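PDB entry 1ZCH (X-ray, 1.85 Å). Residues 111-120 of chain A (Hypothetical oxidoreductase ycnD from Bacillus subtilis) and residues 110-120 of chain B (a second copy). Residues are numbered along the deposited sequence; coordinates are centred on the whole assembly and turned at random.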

# COMPACT_ATOMS: atom_id res chain seq x y z
N ALA A 111 6.53 3.25 -0.22
CA ALA A 111 5.80 2.31 0.63
C ALA A 111 4.33 2.23 0.24
O ALA A 111 3.75 1.15 0.23
N VAL A 112 3.72 3.38 -0.06
CA VAL A 112 2.32 3.38 -0.46
C VAL A 112 2.15 2.72 -1.83
O VAL A 112 1.21 1.94 -2.03
N ASP A 113 3.04 3.02 -2.77
CA ASP A 113 2.95 2.40 -4.09
C ASP A 113 3.08 0.88 -3.93
O ASP A 113 2.34 0.12 -4.56
N ALA A 114 4.02 0.45 -3.09
CA ALA A 114 4.23 -0.98 -2.86
C ALA A 114 3.02 -1.65 -2.19
O ALA A 114 2.69 -2.79 -2.50
N GLY A 115 2.38 -0.93 -1.27
CA GLY A 115 1.21 -1.47 -0.60
C GLY A 115 0.07 -1.63 -1.60
O GLY A 115 -0.67 -2.62 -1.58
N ILE A 116 -0.08 -0.64 -2.47
CA ILE A 116 -1.12 -0.71 -3.49
C ILE A 116 -0.84 -1.94 -4.35
O ILE A 116 -1.75 -2.71 -4.68
N ALA A 117 0.42 -2.12 -4.71
CA ALA A 117 0.82 -3.26 -5.54
C ALA A 117 0.55 -4.59 -4.85
O ALA A 117 -0.02 -5.51 -5.45
N LEU A 118 0.95 -4.70 -3.59
CA LEU A 118 0.75 -5.92 -2.80
C LEU A 118 -0.73 -6.25 -2.65
O LEU A 118 -1.15 -7.40 -2.82
N GLY A 119 -1.53 -5.24 -2.32
CA GLY A 119 -2.96 -5.45 -2.17
C GLY A 119 -3.62 -5.87 -3.47
O GLY A 119 -4.51 -6.72 -3.48
N THR A 120 -3.17 -5.27 -4.57
CA THR A 120 -3.71 -5.59 -5.89
C THR A 120 -3.32 -7.00 -6.31
O THR A 120 -4.14 -7.73 -6.86
N GLY B 110 2.69 1.28 8.70
CA GLY B 110 1.51 2.08 8.45
C GLY B 110 1.30 2.44 6.99
O GLY B 110 0.17 2.38 6.48
N ALA B 111 2.38 2.81 6.30
CA ALA B 111 2.29 3.20 4.89
C ALA B 111 1.91 2.01 4.01
O ALA B 111 1.11 2.15 3.09
N VAL B 112 2.47 0.84 4.29
CA VAL B 112 2.15 -0.35 3.51
C VAL B 112 0.70 -0.78 3.77
O VAL B 112 -0.02 -1.13 2.84
N ASP B 113 0.28 -0.76 5.03
CA ASP B 113 -1.09 -1.14 5.36
C ASP B 113 -2.05 -0.18 4.64
O ASP B 113 -3.05 -0.61 4.07
N ALA B 114 -1.72 1.11 4.66
CA ALA B 114 -2.56 2.12 4.00
C ALA B 114 -2.60 1.93 2.48
O ALA B 114 -3.64 2.15 1.85
N GLY B 115 -1.47 1.55 1.90
CA GLY B 115 -1.42 1.33 0.46
C GLY B 115 -2.28 0.13 0.09
O GLY B 115 -2.99 0.13 -0.92
N ILE B 116 -2.20 -0.91 0.90
CA ILE B 116 -3.01 -2.10 0.66
C ILE B 116 -4.48 -1.68 0.72
O ILE B 116 -5.29 -2.08 -0.12
N ALA B 117 -4.82 -0.86 1.71
CA ALA B 117 -6.19 -0.39 1.88
C ALA B 117 -6.65 0.44 0.68
O ALA B 117 -7.75 0.23 0.15
N LEU B 118 -5.82 1.39 0.26
CA LEU B 118 -6.13 2.27 -0.87
C LEU B 118 -6.31 1.46 -2.16
O LEU B 118 -7.26 1.68 -2.92
N GLY B 119 -5.40 0.53 -2.41
CA GLY B 119 -5.49 -0.30 -3.60
C GLY B 119 -6.73 -1.17 -3.59
O GLY B 119 -7.37 -1.37 -4.63
N THR B 120 -7.07 -1.69 -2.42
CA THR B 120 -8.24 -2.54 -2.27
C THR B 120 -9.52 -1.74 -2.46
O THR B 120 -10.46 -2.20 -3.11

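Two copies of one helix cross at -50° with their axes only 6.4 Å apart, a symmetric contact that buries 531 Å² and is held by apolar packing, backbone contacts and two bridging waters, with no direct hydrogen bond between these stretches. Along chain B, Gly110(B) lies out of reach of the chain A stretch and serves its own helix, its O accepting from Ala114(B) N at 2.9 Å. Ala111(B) opens the interface: its CA-to-CB bond points toward chain A, and its CB meets Ala111(A) CB at 3.4 Å, a tight methyl-to-methyl contact between equivalent residues. Val112(B) leaves its backbone sideways with chi1 in t (173°). This places CG2 4.3 Å from Ala111(A) CB and CG1 4.3 Å from Leu118(A) CD2, so the two methyls reach different partners, while Val112(B) O comes to 3.7 Å from Gly115(A) CA. Asp113(B) points away and makes no contact with the chain A stretch; its chi1 of -93° lies between wells, and both carboxylate oxygens are hydrogen-bonded elsewhere in the structure. Ala114(B) is sideways and too far away to pack, its CB nearest Val112(A) CG2 at 5.5 Å.

Gly115(B) marks the point where the backbones come together. Its CA is 4.0 Å from Gly115(A) CA, and its C is 3.4 Å from Gly115(A) C. An ideal CB here would point toward chain A and clash, lying 2.5 Å from Val112(A) O and 2.9 Å from Gly115(A) CA; the absence of a side chain therefore permits this close crossing. The short separation also brings Gly115(B) O to 3.3 Å from Ile116(A) CA in a CA-H...O contact with an angle of 131° at H, and the reciprocal contact joins Ile116(B) CA to Gly115(A) O at the same distance. Ile116(B), sideways with chi1 m (-72°) and chi2 t (172°), has the largest area covered by the chain A stretch among these chain B residues, 54 Å². Its CD1 packs 3.6 Å from Leu118(A) CD2, and its CG1 lies 4.1 Å from Gly119(A) N, over a residue with no side chain of its own.

Ala117(B) points away, its CB 8.0 Å from Gly115(A) O. Leu118(B) points toward chain A with chi1 t (180°) and chi2 p (69°), a conformation that sets CD2 3.6 Å from Ile116(A) CD1 and 4.3 Å from Val112(A) CG1, joining those two side chains in one apolar cluster. Gly119(B) again leaves room for the partner: an ideal CB would point toward chain A and sit a tight 3.1 Å from Ile116(A) O. Its own O accepts a hydrogen bond from water 2 at 2.8 Å, and the same water donates to Thr120(A) OG1 at 2.9 Å. Thr120(B), sideways with chi1 m (-58°), turns OG1 back along its helix to donate to Ile116(B) O at 2.7 Å. That OG1 also accepts from water 1 at 2.9 Å, which donates to Gly119(A) O at 2.8 Å and completes the second, symmetry-matched bridge.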

# COMPACT_ATOMS: atom_id res chain seq x y z
CB ALA A 111 5.94 2.72 2.11
CB VAL A 112 1.74 4.82 -0.50
CG1 VAL A 112 0.32 4.82 -1.09
CG2 VAL A 112 1.73 5.40 0.91
CB ASP A 113 4.07 2.93 -5.01
CG ASP A 113 3.64 4.15 -5.85
OD1 ASP A 113 2.59 4.77 -5.57
OD2 ASP A 113 4.37 4.49 -6.80
CB ALA A 114 5.48 -1.20 -2.02
CB ILE A 116 -1.11 0.55 -4.38
CG1 ILE A 116 -1.65 1.74 -3.58
CG2 ILE A 116 -1.93 0.31 -5.65
CD1 ILE A 116 -1.50 3.05 -4.31
CB ALA A 117 2.31 -3.15 -5.90
CB LEU A 118 1.39 -5.75 -1.41
CG LEU A 118 1.29 -6.91 -0.42
CD1 LEU A 118 2.14 -8.07 -0.89
CD2 LEU A 118 1.78 -6.43 0.95
CB THR A 120 -3.21 -4.58 -6.94
OG1 THR A 120 -3.60 -3.25 -6.55
CG2 THR A 120 -3.82 -4.88 -8.30
CB ALA B 111 3.63 3.79 4.43
CB VAL B 112 3.11 -1.52 3.81
CG1 VAL B 112 2.64 -2.80 3.11
CG2 VAL B 112 4.52 -1.15 3.35
CB ASP B 113 -1.33 -1.07 6.88
CG ASP B 113 -1.08 -2.41 7.60
OD1 ASP B 113 -0.49 -3.34 7.01
OD2 ASP B 113 -1.48 -2.53 8.77
CB ALA B 114 -2.07 3.52 4.35
CB ILE B 116 -2.76 -3.18 1.74
CG1 ILE B 116 -1.37 -3.80 1.52
CG2 ILE B 116 -3.85 -4.25 1.70
CD1 ILE B 116 -0.95 -4.72 2.64
CB ALA B 117 -6.32 0.42 3.17
CB LEU B 118 -5.01 3.29 -1.06
CG LEU B 118 -5.12 4.30 -2.20
CD1 LEU B 118 -6.24 5.28 -1.91
CD2 LEU B 118 -3.80 5.05 -2.33
CB THR B 120 -8.26 -3.23 -0.89
OG1 THR B 120 -7.06 -4.00 -0.73
CG2 THR B 120 -9.46 -4.15 -0.76
O HOH W 1 -6.03 -6.64 -1.15
O HOH W 2 -5.72 -1.35 -6.87